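Long-range contact in pseudoazurin (Blue copper protein) (Sinorhizobium meliloti, PDB 3TU6), which binds one copper ion in a cupredoxin beta barrel and probably carries electrons in the periplasm: residues V68-P73 / G90-G95. Residues are numbered along the deposited sequence; the frame is centred on the assembly and turned at random.
Sequences VTLSKP and GAIVVG
Within the core of the cupredoxin beta barrel, Leu70 meets Ile92 and Val94 of strand 89-94. Leu70 follows the short strand 67-69. Its CG is anti to its carbonyl carbon (chi1 -59°), and from there CD1 presses on Ile92 CG2 at 3.3 Å, a close fit for two methyl carbons. The two side chains cross at about a right angle. Val94 CG2 lies 3.7 Å from Leu70 CB and also touches both leucine methyls, CD1 and CD2. Val68 adds a looser contact, its CG2 4.3 Å from Ile92 CD1. Strands 67-69 and 89-94 are not neighbours in the sheet, so side chains join them across the barrel interior. Val33 of strand 32-36 and Tyr76 of strand 74-79 also pack on Leu70. An alanine here would keep the CB contact but would probably open a gap beside Ile92 CG2 and take the two methyls away from Val94 CG2. Val94 CG1, anti to its backbone N (chi1 -174°), reaches the backbone of residues 70-73, 3.6 Å from Leu70 O and 3.8 Å from Lys72 O. Lys72 O accepts a hydrogen bond from the Tyr76 hydroxyl. At the more exposed end, Pro73 CA sits 3.2 Å from Val94 O.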
# COMPACT_ATOMS: atom_id res chain seq x y z
N VAL A 68 -9.02 -5.87 -3.39
CA VAL A 68 -8.21 -6.93 -2.78
C VAL A 68 -8.82 -7.43 -1.48
O VAL A 68 -9.43 -6.66 -0.73
CB VAL A 68 -6.76 -6.45 -2.52
CG1 VAL A 68 -6.13 -5.94 -3.81
CG2 VAL A 68 -6.72 -5.37 -1.45
N THR A 69 -8.67 -8.73 -1.23
CA THR A 69 -9.12 -9.36 0.01
C THR A 69 -7.97 -9.40 1.01
O THR A 69 -6.82 -9.57 0.62
CB THR A 69 -9.61 -10.80 -0.25
OG1 THR A 69 -8.56 -11.56 -0.85
CG2 THR A 69 -10.82 -10.79 -1.17
N LEU A 70 -8.29 -9.25 2.29
CA LEU A 70 -7.28 -9.16 3.34
C LEU A 70 -7.60 -10.12 4.49
O LEU A 70 -7.96 -9.70 5.59
CB LEU A 70 -7.20 -7.72 3.86
CG LEU A 70 -6.85 -6.65 2.83
CD1 LEU A 70 -7.12 -5.26 3.39
CD2 LEU A 70 -5.39 -6.79 2.39
N SER A 71 -7.47 -11.42 4.22
CA SER A 71 -7.82 -12.45 5.19
C SER A 71 -6.80 -12.58 6.32
O SER A 71 -7.18 -12.58 7.49
CB SER A 71 -7.99 -13.81 4.49
OG SER A 71 -9.13 -13.81 3.65
N LYS A 72 -5.53 -12.69 5.96
CA LYS A 72 -4.47 -12.88 6.95
C LYS A 72 -4.02 -11.55 7.55
O LYS A 72 -3.87 -10.57 6.81
CB LYS A 72 -3.27 -13.61 6.33
CG LYS A 72 -3.61 -14.99 5.79
CD LYS A 72 -2.37 -15.87 5.63
CE LYS A 72 -1.97 -16.52 6.95
NZ LYS A 72 -2.94 -17.57 7.38
N PRO A 73 -3.80 -11.51 8.87
CA PRO A 73 -3.35 -10.27 9.51
C PRO A 73 -1.88 -9.96 9.24
O PRO A 73 -1.09 -10.87 9.02
CB PRO A 73 -3.58 -10.54 11.00
CG PRO A 73 -3.45 -12.01 11.13
CD PRO A 73 -3.98 -12.59 9.85
N GLY A 90 2.24 2.33 -0.90
CA GLY A 90 1.27 2.43 0.18
C GLY A 90 1.28 1.19 1.04
O GLY A 90 1.94 0.20 0.71
N ALA A 91 0.56 1.25 2.15
CA ALA A 91 0.49 0.14 3.09
C ALA A 91 -0.96 -0.16 3.48
O ALA A 91 -1.79 0.74 3.57
CB ALA A 91 1.31 0.44 4.33
N ILE A 92 -1.24 -1.44 3.70
CA ILE A 92 -2.50 -1.87 4.31
C ILE A 92 -2.14 -2.70 5.53
O ILE A 92 -1.53 -3.76 5.41
CB ILE A 92 -3.36 -2.72 3.36
CG1 ILE A 92 -3.59 -1.99 2.03
CG2 ILE A 92 -4.69 -3.06 4.01
CD1 ILE A 92 -4.42 -2.78 1.04
N VAL A 93 -2.52 -2.21 6.71
CA VAL A 93 -2.29 -2.92 7.96
C VAL A 93 -3.58 -3.65 8.35
O VAL A 93 -4.62 -3.02 8.54
CB VAL A 93 -1.86 -1.97 9.09
CG1 VAL A 93 -1.52 -2.75 10.35
CG2 VAL A 93 -0.68 -1.12 8.65
N VAL A 94 -3.49 -4.97 8.44
CA VAL A 94 -4.64 -5.82 8.76
C VAL A 94 -4.47 -6.40 10.15
O VAL A 94 -3.55 -7.18 10.39
CB VAL A 94 -4.79 -6.96 7.73
CG1 VAL A 94 -6.07 -7.74 7.98
CG2 VAL A 94 -4.76 -6.41 6.31
N GLY A 95 -5.35 -6.01 11.07
CA GLY A 95 -5.22 -6.42 12.47
C GLY A 95 -3.95 -5.84 13.08
O GLY A 95 -3.69 -4.64 12.95